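Local coordinates for protein ceramide very long chain fatty acid hydroxylase SCS7 (Saccharomyces cerevisiae, PDB 4ZR1) that hydroxylates the very long chain fatty acids of sphingolipids, probably at C-2 of the acyl chain of ceramides, with electrons from cytochrome b5, at residues A[38-44]-A[82-86]; A[52-56]-A[178-182]; A[111-115]-A[218-223]; A[186-190]-A[228-232]. All blocks are in the same frame, centred on the assembly; numbering follows the deposited sequence.

Contact 1: residues A[38-44]-A[82-86]; sequences LSIATDY and RHYGK
Two irregular loops on the side inferred to be cytoplasmic are tied together where Thr42 and His83 exchange a reciprocal pair of hydrogen bonds. Thr42 N-H donates to His83 O (2.8 Å, N-H...O 169°), and His83 N-H donates in turn to Thr42 OG1 (3.1 Å). The return is possible because OG1 lies beside the backbone N of Thr42, chi1 -72°, so that donor and acceptor both face the other loop. A third bond runs from Tyr44 OH to Tyr84 O (2.7 Å), in the carbonyl plane and on a lone pair. The same hydroxyl sits over the centre of the Tyr84 ring, 3.2 Å above its plane; the two tyrosine rings are nearly parallel (13°) but slid apart. The imidazole of His83 has Ser39 CA over one face, a CH-pi contact of 3.8 Å from CA to the ring centroid, and Gly85 N over the other. Gly85 has a positive phi, a backbone conformation that suits glycine, since a CB would probably crowd the carbonyl O of Tyr84. Outside the pair, Arg82 forms a salt bridge with Asp47 of helix 44-51, whose N-cap is Asp43, and its backbone bonds to Tyr179, at the end of helix 164-179.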
loop_
_atom_site.group_PDB
_atom_site.type_symbol
_atom_site.label_atom_id
_atom_site.label_comp_id
_atom_site.label_asym_id
_atom_site.label_seq_id
_atom_site.Cartn_x
_atom_site.Cartn_y
_atom_site.Cartn_z
ATOM N N LEU A 38 -14.073 12.200 -0.933
ATOM C CA LEU A 38 -12.799 11.586 -0.601
ATOM C C LEU A 38 -11.610 12.514 -0.843
ATOM O O LEU A 38 -10.467 12.132 -0.590
ATOM C CB LEU A 38 -12.613 10.288 -1.385
ATOM C CG LEU A 38 -13.591 9.181 -0.997
ATOM C CD1 LEU A 38 -13.192 7.871 -1.649
ATOM C CD2 LEU A 38 -13.666 9.037 0.515
ATOM N N SER A 39 -11.881 13.724 -1.327
ATOM C CA SER A 39 -10.841 14.737 -1.502
ATOM C C SER A 39 -11.135 15.987 -0.676
ATOM O O SER A 39 -10.496 17.031 -0.853
ATOM C CB SER A 39 -10.684 15.109 -2.977
ATOM O OG SER A 39 -10.064 14.062 -3.704
ATOM N N ILE A 40 -12.107 15.875 0.226
ATOM C CA ILE A 40 -12.411 16.960 1.154
ATOM C C ILE A 40 -11.293 17.146 2.180
ATOM O O ILE A 40 -11.019 16.251 2.989
ATOM C CB ILE A 40 -13.717 16.713 1.906
ATOM C CG1 ILE A 40 -14.887 16.627 0.924
ATOM C CG2 ILE A 40 -13.940 17.821 2.926
ATOM C CD1 ILE A 40 -16.222 16.435 1.594
ATOM N N ALA A 41 -10.655 18.309 2.141
ATOM C CA ALA A 41 -9.522 18.584 3.013
ATOM C C ALA A 41 -9.924 18.520 4.483
ATOM O O ALA A 41 -10.949 19.060 4.882
ATOM C CB ALA A 41 -8.915 19.951 2.689
ATOM N N THR A 42 -9.109 17.841 5.278
ATOM C CA THR A 42 -9.302 17.783 6.718
ATOM C C THR A 42 -8.983 19.139 7.331
ATOM O O THR A 42 -8.021 19.784 6.921
ATOM C CB THR A 42 -8.409 16.675 7.350
ATOM O OG1 THR A 42 -8.930 15.381 7.004
ATOM C CG2 THR A 42 -8.339 16.803 8.865
ATOM N N ASP A 43 -9.815 19.587 8.276
ATOM C CA ASP A 43 -9.474 20.706 9.158
ATOM C C ASP A 43 -8.385 20.249 10.134
ATOM O O ASP A 43 -8.644 19.399 10.985
ATOM C CB ASP A 43 -10.715 21.182 9.921
ATOM C CG ASP A 43 -10.482 22.467 10.711
ATOM O OD1 ASP A 43 -9.320 22.817 11.003
ATOM O OD2 ASP A 43 -11.483 23.120 11.067
ATOM N N TYR A 44 -7.178 20.804 10.024
ATOM C CA TYR A 44 -6.049 20.279 10.798
ATOM C C TYR A 44 -6.257 20.480 12.302
ATOM O O TYR A 44 -6.221 19.511 13.068
ATOM C CB TYR A 44 -4.723 20.925 10.374
ATOM C CG TYR A 44 -4.436 20.894 8.884
ATOM C CD1 TYR A 44 -5.114 20.019 8.038
ATOM C CD2 TYR A 44 -3.477 21.742 8.324
ATOM C CE1 TYR A 44 -4.858 19.997 6.680
ATOM C CE2 TYR A 44 -3.213 21.726 6.967
ATOM C CZ TYR A 44 -3.908 20.851 6.150
ATOM O OH TYR A 44 -3.654 20.822 4.802
ATOM N N ARG A 82 -7.463 10.640 6.661
ATOM C CA ARG A 82 -7.623 12.078 6.582
ATOM C C ARG A 82 -7.261 12.504 5.163
ATOM O O ARG A 82 -6.918 11.668 4.329
ATOM C CB ARG A 82 -6.738 12.795 7.608
ATOM C CG ARG A 82 -6.303 11.940 8.787
ATOM C CD ARG A 82 -7.397 11.749 9.825
ATOM N NE ARG A 82 -6.977 10.806 10.858
ATOM C CZ ARG A 82 -7.205 10.975 12.154
ATOM N NH1 ARG A 82 -6.787 10.077 13.033
ATOM N NH2 ARG A 82 -7.845 12.057 12.571
ATOM N N HIS A 83 -7.341 13.800 4.889
ATOM C CA HIS A 83 -6.930 14.338 3.600
ATOM C C HIS A 83 -6.240 15.687 3.800
ATOM O O HIS A 83 -6.799 16.591 4.421
ATOM C CB HIS A 83 -8.136 14.473 2.657
ATOM C CG HIS A 83 -7.765 14.809 1.245
ATOM N ND1 HIS A 83 -7.006 13.972 0.453
ATOM C CD2 HIS A 83 -8.031 15.900 0.489
ATOM C CE1 HIS A 83 -6.824 14.532 -0.728
ATOM N NE2 HIS A 83 -7.439 15.700 -0.734
ATOM N N TYR A 84 -5.025 15.819 3.278
ATOM C CA TYR A 84 -4.263 17.063 3.417
ATOM C C TYR A 84 -4.778 18.179 2.513
ATOM O O TYR A 84 -4.517 19.356 2.753
ATOM C CB TYR A 84 -2.786 16.815 3.123
ATOM C CG TYR A 84 -1.881 17.955 3.517
ATOM C CD1 TYR A 84 -1.594 18.209 4.857
ATOM C CD2 TYR A 84 -1.294 18.764 2.557
ATOM C CE1 TYR A 84 -0.763 19.255 5.230
ATOM C CE2 TYR A 84 -0.455 19.809 2.923
ATOM C CZ TYR A 84 -0.196 20.048 4.261
ATOM O OH TYR A 84 0.627 21.084 4.630
ATOM N N GLY A 85 -5.515 17.804 1.472
ATOM C CA GLY A 85 -5.963 18.754 0.475
ATOM C C GLY A 85 -5.232 18.533 -0.829
ATOM O O GLY A 85 -4.804 17.421 -1.126
ATOM N N LYS A 86 -5.073 19.589 -1.615
ATOM C CA LYS A 86 -4.540 19.428 -2.959
ATOM C C LYS A 86 -3.046 19.116 -2.931
ATOM O O LYS A 86 -2.498 18.602 -3.904
ATOM C CB LYS A 86 -4.827 20.677 -3.800
ATOM C CG LYS A 86 -6.220 20.657 -4.425
ATOM C CD LYS A 86 -6.487 21.888 -5.265
ATOM C CE LYS A 86 -7.663 21.674 -6.205
ATOM N NZ LYS A 86 -8.454 22.928 -6.381
#

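Contact 2: residues A[52-56]-A[178-182]; sequences KFLDL and HYLPM. With ZN (zinc ion), chain D.
Tyr179 reaches across to Phe53, Leu54 and Leu56, and following it outward illustrates how one aromatic residue can carry most of an interface. From CB, which points at the loop 52-56, CG is set opposite the backbone N (chi1 -170°), and the ring extends toward that loop. On one flank CE1 comes to the edge of the Phe53 ring, 3.6 Å from Phe53 CE2, with the two ring planes at 73°. On the other flank CE2 meets Leu56 CD2 at 3.6 Å. CZ lies 4.1 Å from Leu54 CD1, and at the tip OH rests 3.5 Å from Leu54 CB. Cutting the ring back to an alanine is likely to leave a gap among Phe53, Leu54 and Leu56 and to free the Phe53 ring to turn. Ile78 and Leu60, from helices 71-78 and 60-65, also touch the tyrosine. The preceding residue, His178, binds a zinc ion through NE2 (2.3 Å), a site completed by His150, His155, His174 and His254. No hydrogen bond joins the two segments: the contact between them rests on apolar burial and shape fit, with Tyr179 next in sequence to a zinc ligand.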
loop_
_atom_site.group_PDB
_atom_site.type_symbol
_atom_site.label_atom_id
_atom_site.label_comp_id
_atom_site.label_asym_id
_atom_site.label_seq_id
_atom_site.Cartn_x
_atom_site.Cartn_y
_atom_site.Cartn_z
ATOM N N LYS A 52 -6.687 13.680 19.012
ATOM C CA LYS A 52 -5.460 13.716 19.812
ATOM C C LYS A 52 -4.391 12.784 19.243
ATOM O O LYS A 52 -3.733 12.049 19.977
ATOM C CB LYS A 52 -5.765 13.357 21.276
ATOM C CG LYS A 52 -6.534 14.435 22.041
ATOM C CD LYS A 52 -6.487 14.208 23.552
ATOM C CE LYS A 52 -5.647 15.268 24.256
ATOM N NZ LYS A 52 -5.281 14.906 25.660
ATOM N N PHE A 53 -4.220 12.825 17.928
ATOM C CA PHE A 53 -3.320 11.901 17.247
ATOM C C PHE A 53 -2.109 12.604 16.621
ATOM O O PHE A 53 -1.113 12.848 17.287
ATOM C CB PHE A 53 -4.098 11.132 16.183
ATOM C CG PHE A 53 -3.304 10.057 15.495
ATOM C CD1 PHE A 53 -2.586 9.127 16.230
ATOM C CD2 PHE A 53 -3.315 9.948 14.114
ATOM C CE1 PHE A 53 -1.860 8.131 15.594
ATOM C CE2 PHE A 53 -2.594 8.948 13.468
ATOM C CZ PHE A 53 -1.868 8.041 14.208
ATOM N N LEU A 54 -2.193 12.913 15.333
ATOM C CA LEU A 54 -1.132 13.644 14.664
ATOM C C LEU A 54 -1.634 15.004 14.184
ATOM O O LEU A 54 -2.780 15.150 13.749
ATOM C CB LEU A 54 -0.583 12.844 13.477
ATOM C CG LEU A 54 0.113 11.509 13.752
ATOM C CD1 LEU A 54 0.411 10.823 12.436
ATOM C CD2 LEU A 54 1.396 11.672 14.560
ATOM N N ASP A 55 -0.763 15.997 14.271
ATOM C CA ASP A 55 -1.065 17.326 13.773
ATOM C C ASP A 55 -0.603 17.399 12.330
ATOM O O ASP A 55 0.597 17.501 12.061
ATOM C CB ASP A 55 -0.387 18.386 14.645
ATOM C CG ASP A 55 -0.668 19.810 14.186
ATOM O OD1 ASP A 55 -1.493 20.000 13.262
ATOM O OD2 ASP A 55 -0.065 20.747 14.774
ATOM N N LEU A 56 -1.562 17.332 11.407
ATOM C CA LEU A 56 -1.261 17.382 9.971
ATOM C C LEU A 56 -0.466 18.609 9.532
ATOM O O LEU A 56 0.160 18.596 8.482
ATOM C CB LEU A 56 -2.548 17.345 9.155
ATOM C CG LEU A 56 -3.219 15.994 8.914
ATOM C CD1 LEU A 56 -4.434 16.132 8.003
ATOM C CD2 LEU A 56 -2.221 15.031 8.318
ATOM N N HIS A 178 -2.857 4.541 4.248
ATOM C CA HIS A 178 -4.175 4.446 4.870
ATOM C C HIS A 178 -4.539 5.748 5.565
ATOM O O HIS A 178 -5.695 6.162 5.585
ATOM C CB HIS A 178 -4.223 3.291 5.865
ATOM C CG HIS A 178 -4.621 1.987 5.248
ATOM N ND1 HIS A 178 -5.873 1.437 5.411
ATOM C CD2 HIS A 178 -3.934 1.132 4.453
ATOM C CE1 HIS A 178 -5.939 0.294 4.751
ATOM N NE2 HIS A 178 -4.779 0.091 4.157
ATOM N N TYR A 179 -3.536 6.393 6.141
ATOM C CA TYR A 179 -3.738 7.675 6.771
ATOM C C TYR A 179 -4.113 8.708 5.710
ATOM O O TYR A 179 -5.024 9.511 5.926
ATOM C CB TYR A 179 -2.482 8.077 7.547
ATOM C CG TYR A 179 -2.643 9.278 8.447
ATOM C CD1 TYR A 179 -3.564 9.276 9.491
ATOM C CD2 TYR A 179 -1.840 10.401 8.286
ATOM C CE1 TYR A 179 -3.703 10.374 10.329
ATOM C CE2 TYR A 179 -1.971 11.507 9.116
ATOM C CZ TYR A 179 -2.902 11.490 10.134
ATOM O OH TYR A 179 -3.025 12.595 10.952
ATOM N N LEU A 180 -3.438 8.675 4.557
ATOM C CA LEU A 180 -3.730 9.636 3.487
ATOM C C LEU A 180 -3.886 9.033 2.083
ATOM O O LEU A 180 -3.053 9.267 1.204
ATOM C CB LEU A 180 -2.655 10.714 3.452
ATOM C CG LEU A 180 -2.535 11.580 4.714
ATOM C CD1 LEU A 180 -1.106 11.582 5.218
ATOM C CD2 LEU A 180 -3.015 12.989 4.433
ATOM N N PRO A 181 -4.997 8.311 1.858
ATOM C CA PRO A 181 -5.364 7.569 0.642
ATOM C C PRO A 181 -5.244 8.375 -0.658
ATOM O O PRO A 181 -4.757 7.865 -1.670
ATOM C CB PRO A 181 -6.828 7.203 0.890
ATOM C CG PRO A 181 -7.018 7.304 2.349
ATOM C CD PRO A 181 -6.119 8.382 2.811
ATOM N N MET A 182 -5.684 9.628 -0.624
ATOM C CA MET A 182 -5.691 10.467 -1.815
ATOM C C MET A 182 -4.470 11.364 -1.957
ATOM O O MET A 182 -4.501 12.311 -2.735
ATOM C CB MET A 182 -6.950 11.332 -1.842
ATOM C CG MET A 182 -8.183 10.534 -2.164
ATOM S SD MET A 182 -7.974 9.683 -3.741
ATOM C CE MET A 182 -8.638 8.077 -3.286
HETATM ZN ZN ZN D . -3.967 -1.881 3.268
#

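Contact 3: residues A[111-115]-A[218-223]; sequences WLPVV and FAGGLF. With TRD (tridecane), chain K.
The pairing of two transmembrane helices, TM1 and TM4, centres here on Val115 and Leu222, with a tridecane molecule lying along another side of TM4. The short segments run antiparallel, their N-to-C directions 156° apart and their axes 9.1 Å from each other at closest approach. The nearest backbones are those of Val115 and Ala219, an approach probably helped by the small alanine side chain: Ala219 CB lies 3.5 Å from Val115 O. Val115 divides its two methyls. CG2 packs against Leu222 CG (3.6 Å) and the backbone N of Phe223, while CG1 leans on Phe223 CB at 3.9 Å. The preceding residue, Val114, touches Leu222 CD2 with CG1 at 3.5 Å and approaches the edge of the Phe218 ring. With its CG anti to the backbone N (chi1 -176°), Leu222 carries its branch toward both valines. At the margin Leu112 CD2 meets the edge of the Phe223 ring, 4.0 Å from CD1. TM1 is kinked at this level, where neither Pro113, which has no N-H, nor Val114 bonds back to the turn before. Phe135 of helix 128-154 also packs on Val115 and Ala219. Away from TM1, Gly221 CA stands 3.5 Å from tridecane C7, and any CB at that position would probably collide with the hydrocarbon; Phe218 approaches the same tridecane and touches a second. The side chains that meet are all apolar, and no hydrogen bond crosses, as expected of helices joined inside a membrane, while TM4 presents a glycine surface smooth enough for an alkyl chain to lie against.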
loop_
_atom_site.group_PDB
_atom_site.type_symbol
_atom_site.label_atom_id
_atom_site.label_comp_id
_atom_site.label_asym_id
_atom_site.label_seq_id
_atom_site.Cartn_x
_atom_site.Cartn_y
_atom_site.Cartn_z
ATOM N N TRP A 111 11.466 0.627 -13.507
ATOM C CA TRP A 111 11.578 -0.829 -13.409
ATOM C C TRP A 111 11.310 -1.624 -14.682
ATOM O O TRP A 111 11.850 -2.717 -14.843
ATOM C CB TRP A 111 10.665 -1.319 -12.291
ATOM C CG TRP A 111 11.060 -0.716 -10.966
ATOM C CD1 TRP A 111 10.270 0.021 -10.131
ATOM C CD2 TRP A 111 12.355 -0.765 -10.349
ATOM N NE1 TRP A 111 10.984 0.412 -9.025
ATOM C CE2 TRP A 111 12.266 -0.052 -9.136
ATOM C CE3 TRP A 111 13.576 -1.350 -10.701
ATOM C CZ2 TRP A 111 13.345 0.092 -8.275
ATOM C CZ3 TRP A 111 14.646 -1.208 -9.848
ATOM C CH2 TRP A 111 14.526 -0.491 -8.645
ATOM N N LEU A 112 10.497 -1.093 -15.586
ATOM C CA LEU A 112 10.292 -1.761 -16.866
ATOM C C LEU A 112 11.596 -1.956 -17.672
ATOM O O LEU A 112 11.717 -2.934 -18.395
ATOM C CB LEU A 112 9.271 -1.000 -17.707
ATOM C CG LEU A 112 7.802 -1.121 -17.298
ATOM C CD1 LEU A 112 6.909 -0.492 -18.371
ATOM C CD2 LEU A 112 7.415 -2.562 -17.070
ATOM N N PRO A 113 12.575 -1.039 -17.561
ATOM C CA PRO A 113 13.823 -1.428 -18.231
ATOM C C PRO A 113 14.514 -2.617 -17.574
ATOM O O PRO A 113 15.190 -3.372 -18.263
ATOM C CB PRO A 113 14.690 -0.168 -18.117
ATOM C CG PRO A 113 13.710 0.942 -18.043
ATOM C CD PRO A 113 12.570 0.395 -17.224
ATOM N N VAL A 114 14.360 -2.784 -16.266
ATOM C CA VAL A 114 14.952 -3.939 -15.610
ATOM C C VAL A 114 14.203 -5.211 -16.045
ATOM O O VAL A 114 14.826 -6.236 -16.301
ATOM C CB VAL A 114 14.950 -3.784 -14.067
ATOM C CG1 VAL A 114 15.475 -5.041 -13.404
ATOM C CG2 VAL A 114 15.818 -2.593 -13.661
ATOM N N VAL A 115 12.878 -5.128 -16.161
ATOM C CA VAL A 115 12.068 -6.246 -16.641
ATOM C C VAL A 115 12.509 -6.711 -18.025
ATOM O O VAL A 115 12.730 -7.900 -18.259
ATOM C CB VAL A 115 10.567 -5.885 -16.702
ATOM C CG1 VAL A 115 9.807 -6.951 -17.451
ATOM C CG2 VAL A 115 10.000 -5.725 -15.310
ATOM N N PHE A 218 12.387 -13.789 -12.555
ATOM C CA PHE A 218 12.469 -12.497 -11.896
ATOM C C PHE A 218 11.849 -11.398 -12.755
ATOM O O PHE A 218 11.194 -10.496 -12.228
ATOM C CB PHE A 218 13.920 -12.126 -11.567
ATOM C CG PHE A 218 14.061 -10.773 -10.942
ATOM C CD1 PHE A 218 13.672 -10.564 -9.621
ATOM C CD2 PHE A 218 14.561 -9.704 -11.671
ATOM C CE1 PHE A 218 13.787 -9.305 -9.031
ATOM C CE2 PHE A 218 14.686 -8.441 -11.084
ATOM C CZ PHE A 218 14.291 -8.246 -9.765
ATOM N N ALA A 219 12.054 -11.466 -14.069
ATOM C CA ALA A 219 11.501 -10.442 -14.942
ATOM C C ALA A 219 9.986 -10.397 -14.765
ATOM O O ALA A 219 9.394 -9.321 -14.692
ATOM C CB ALA A 219 11.876 -10.701 -16.397
ATOM N N GLY A 220 9.371 -11.575 -14.672
ATOM C CA GLY A 220 7.934 -11.691 -14.501
ATOM C C GLY A 220 7.424 -11.169 -13.162
ATOM O O GLY A 220 6.458 -10.407 -13.111
ATOM N N GLY A 221 8.063 -11.593 -12.078
ATOM C CA GLY A 221 7.730 -11.100 -10.759
ATOM C C GLY A 221 7.849 -9.584 -10.682
ATOM O O GLY A 221 7.006 -8.911 -10.071
ATOM N N LEU A 222 8.885 -9.039 -11.319
ATOM C CA LEU A 222 9.097 -7.601 -11.308
ATOM C C LEU A 222 8.009 -6.889 -12.117
ATOM O O LEU A 222 7.483 -5.855 -11.677
ATOM C CB LEU A 222 10.487 -7.255 -11.844
ATOM C CG LEU A 222 10.848 -5.772 -11.789
ATOM C CD1 LEU A 222 10.773 -5.277 -10.372
ATOM C CD2 LEU A 222 12.228 -5.559 -12.350
ATOM N N PHE A 223 7.662 -7.451 -13.279
ATOM C CA PHE A 223 6.605 -6.894 -14.137
ATOM C C PHE A 223 5.265 -6.892 -13.408
ATOM O O PHE A 223 4.472 -5.959 -13.527
ATOM C CB PHE A 223 6.490 -7.690 -15.440
ATOM C CG PHE A 223 5.360 -7.247 -16.333
ATOM C CD1 PHE A 223 5.478 -6.111 -17.120
ATOM C CD2 PHE A 223 4.183 -7.971 -16.393
ATOM C CE1 PHE A 223 4.442 -5.705 -17.936
ATOM C CE2 PHE A 223 3.153 -7.575 -17.214
ATOM C CZ PHE A 223 3.282 -6.440 -17.990
HETATM C C1 TRD K . 7.927 -5.989 -2.801
HETATM C C2 TRD K . 8.916 -7.049 -3.272
HETATM C C3 TRD K . 8.751 -7.267 -4.769
HETATM C C4 TRD K . 9.387 -8.566 -5.234
HETATM C C5 TRD K . 9.338 -8.657 -6.751
HETATM C C6 TRD K . 10.166 -9.835 -7.221
HETATM C C7 TRD K . 9.274 -11.012 -7.573
HETATM C C8 TRD K . 10.027 -12.335 -7.505
HETATM C C9 TRD K . 9.406 -13.346 -8.461
HETATM C C10 TRD K . 9.988 -14.742 -8.319
HETATM C C11 TRD K . 9.399 -15.677 -9.361
HETATM C C12 TRD K . 10.033 -17.058 -9.267
HETATM C C13 TRD K . 9.561 -18.001 -10.369
#

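Contact 4: residues A[186-190]-A[228-232]; sequences RLVMP and YDECH. With ZN (zinc ion), chain C; BOG (octyl beta-D-glucopyranoside), chain E.
Leu187, Val188 and Met189 close on Asp229 and His232, so that one side of this loop is packed against protein while another is covered by a detergent sugar. Asp229 faces the loop from helix 211-236 and accepts the backbone N-H of Met189 at OD2 (2.9 Å, 173°), on the syn side of the carboxylate and 24° out of its plane. Val188 lies across the same carboxylate, its CB 3.4 Å from Asp229 OD2. Three residues further along the helix, Leu187 CD2 sits over a face of the His232 ring, 3.7 Å from the centroid, a CH-pi contact that backs the imidazole while NE2 binds zinc at 2.3 Å. With an alanine in place of Asp229, the Met189 N-H would probably lose its acceptor and the loop leading into helix 191-208 would be held less firmly. On the detergent side, an octyl glucoside head group donates from O2 to Arg186 O and from O3 to Leu187 O (2.7 Å). Met189, bent at chi3 (42°), brings CE beside the sugar instead of the helix. The packing is loose at the margin, where Glu230 only skirts Val188, at 4.4 Å from OE2 to CG1. His177, His236, His251 and His255 complete the zinc site, one half of the histidine-rich dimetal site that likely forms the catalytic centre of this hydroxylase.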
loop_
_atom_site.group_PDB
_atom_site.type_symbol
_atom_site.label_atom_id
_atom_site.label_comp_id
_atom_site.label_asym_id
_atom_site.label_seq_id
_atom_site.Cartn_x
_atom_site.Cartn_y
_atom_site.Cartn_z
ATOM N N ARG A 186 2.128 9.760 -2.372
ATOM C CA ARG A 186 2.489 8.806 -1.332
ATOM C C ARG A 186 1.714 7.509 -1.468
ATOM O O ARG A 186 1.333 6.899 -0.470
ATOM C CB ARG A 186 2.245 9.397 0.060
ATOM C CG ARG A 186 3.428 10.155 0.632
ATOM C CD ARG A 186 3.626 11.474 -0.076
ATOM N NE ARG A 186 4.675 12.253 0.566
ATOM C CZ ARG A 186 4.455 13.209 1.464
ATOM N NH1 ARG A 186 3.212 13.530 1.827
ATOM N NH2 ARG A 186 5.485 13.850 1.999
ATOM N N LEU A 187 1.473 7.092 -2.703
ATOM C CA LEU A 187 0.760 5.852 -2.951
ATOM C C LEU A 187 1.736 4.786 -3.443
ATOM O O LEU A 187 1.942 3.774 -2.773
ATOM C CB LEU A 187 -0.381 6.080 -3.951
ATOM C CG LEU A 187 -1.390 4.958 -4.200
ATOM C CD1 LEU A 187 -2.691 5.501 -4.783
ATOM C CD2 LEU A 187 -0.802 3.926 -5.145
ATOM N N VAL A 188 2.336 4.998 -4.610
ATOM C CA VAL A 188 3.250 3.991 -5.121
ATOM C C VAL A 188 4.511 3.978 -4.282
ATOM O O VAL A 188 4.774 4.900 -3.515
ATOM C CB VAL A 188 3.612 4.201 -6.594
ATOM C CG1 VAL A 188 2.333 4.353 -7.440
ATOM C CG2 VAL A 188 4.536 5.383 -6.756
ATOM N N MET A 189 5.276 2.907 -4.416
ATOM C CA MET A 189 6.444 2.702 -3.587
ATOM C C MET A 189 7.600 3.502 -4.128
ATOM O O MET A 189 7.851 3.511 -5.326
ATOM C CB MET A 189 6.825 1.227 -3.538
ATOM C CG MET A 189 5.704 0.315 -3.110
ATOM S SD MET A 189 6.327 -1.359 -2.942
ATOM C CE MET A 189 7.873 -0.994 -2.138
ATOM N N PRO A 190 8.310 4.191 -3.244
ATOM C CA PRO A 190 9.541 4.849 -3.677
ATOM C C PRO A 190 10.601 3.804 -3.990
ATOM O O PRO A 190 10.685 2.820 -3.256
ATOM C CB PRO A 190 9.923 5.704 -2.464
ATOM C CG PRO A 190 9.244 5.090 -1.340
ATOM C CD PRO A 190 7.964 4.525 -1.856
ATOM N N TYR A 228 0.926 -4.089 -10.413
ATOM C CA TYR A 228 0.284 -3.855 -9.119
ATOM C C TYR A 228 0.221 -2.377 -8.683
ATOM O O TYR A 228 -0.856 -1.869 -8.350
ATOM C CB TYR A 228 0.999 -4.664 -8.028
ATOM C CG TYR A 228 0.850 -4.062 -6.639
ATOM C CD1 TYR A 228 -0.311 -4.257 -5.895
ATOM C CD2 TYR A 228 1.870 -3.300 -6.074
ATOM C CE1 TYR A 228 -0.455 -3.704 -4.632
ATOM C CE2 TYR A 228 1.741 -2.753 -4.819
ATOM C CZ TYR A 228 0.572 -2.950 -4.101
ATOM O OH TYR A 228 0.436 -2.397 -2.841
ATOM N N ASP A 229 1.370 -1.699 -8.667
ATOM C CA ASP A 229 1.465 -0.347 -8.113
ATOM C C ASP A 229 0.755 0.640 -9.019
ATOM O O ASP A 229 0.134 1.584 -8.540
ATOM C CB ASP A 229 2.925 0.078 -7.932
ATOM C CG ASP A 229 3.225 0.641 -6.529
ATOM O OD1 ASP A 229 2.293 0.858 -5.714
ATOM O OD2 ASP A 229 4.426 0.868 -6.246
ATOM N N GLU A 230 0.870 0.429 -10.331
ATOM C CA GLU A 230 0.141 1.235 -11.302
ATOM C C GLU A 230 -1.348 0.996 -11.147
ATOM O O GLU A 230 -2.127 1.938 -11.048
ATOM C CB GLU A 230 0.587 0.917 -12.720
ATOM C CG GLU A 230 2.029 1.296 -12.973
ATOM C CD GLU A 230 2.313 2.747 -12.626
ATOM O OE1 GLU A 230 1.855 3.642 -13.354
ATOM O OE2 GLU A 230 2.979 2.993 -11.610
ATOM N N CYS A 231 -1.738 -0.274 -11.105
ATOM C CA CYS A 231 -3.120 -0.605 -10.818
ATOM C C CYS A 231 -3.549 0.089 -9.524
ATOM O O CYS A 231 -4.529 0.842 -9.507
ATOM C CB CYS A 231 -3.316 -2.115 -10.705
ATOM S SG CYS A 231 -5.044 -2.597 -10.445
ATOM N N HIS A 232 -2.788 -0.148 -8.457
ATOM C CA HIS A 232 -3.077 0.438 -7.151
ATOM C C HIS A 232 -3.297 1.940 -7.235
ATOM O O HIS A 232 -4.270 2.455 -6.694
ATOM C CB HIS A 232 -1.950 0.147 -6.172
ATOM C CG HIS A 232 -2.246 0.596 -4.783
ATOM N ND1 HIS A 232 -1.270 0.765 -3.829
ATOM C CD2 HIS A 232 -3.420 0.910 -4.185
ATOM C CE1 HIS A 232 -1.828 1.170 -2.700
ATOM N NE2 HIS A 232 -3.131 1.270 -2.891
HETATM ZN ZN ZN C . -4.913 1.886 -1.571
HETATM C C1 BOG E . 4.947 4.268 0.981
HETATM O O1 BOG E . 5.569 5.523 0.807
HETATM C C2 BOG E . 3.533 4.355 0.456
HETATM O O2 BOG E . 2.819 5.215 1.312
HETATM C C3 BOG E . 2.864 3.001 0.516
HETATM O O3 BOG E . 1.627 2.979 -0.160
HETATM C C4 BOG E . 3.751 1.920 -0.023
HETATM O O4 BOG E . 3.151 0.689 0.301
HETATM C C5 BOG E . 5.101 2.008 0.635
HETATM O O5 BOG E . 5.673 3.259 0.316
HETATM C C6 BOG E . 5.926 0.834 0.130
HETATM O O6 BOG E . 7.310 1.110 0.112
HETATM C "C1'" BOG E . 6.280 5.995 1.934
HETATM C "C2'" BOG E . 6.894 7.352 1.661
HETATM C "C3'" BOG E . 8.106 7.519 2.555
HETATM C "C4'" BOG E . 9.367 7.791 1.755
HETATM C "C5'" BOG E . 10.566 7.140 2.423
HETATM C "C6'" BOG E . 11.842 7.748 1.892
HETATM C "C7'" BOG E . 13.038 6.986 2.416
HETATM C "C8'" BOG E . 13.313 7.405 3.842
#

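How the contacts relate
Place in the fold sets the chemistry: the one surface contact is hydrogen-bonded, while the three buried ones range from apolar to mixed. Contact 1 joins two loops by backbone and hydroxyl hydrogen bonds; contact 2, 9 Å away between centres, is buried and apolar, and the two touch where His83 packs on Met182 and Tyr84 CE1 on Leu56 O. Contact 3 lies on the opposite side of the chain's centre from both, within the membrane helices, and is likewise apolar. Contact 4, close to the chain's centre, mixes a buried carboxylate bond with packing. Contacts 3 and 4 share helix 211-236, apolar at one level and metal-binding at another. Contacts 2 and 4 each include a ligand of a different zinc ion.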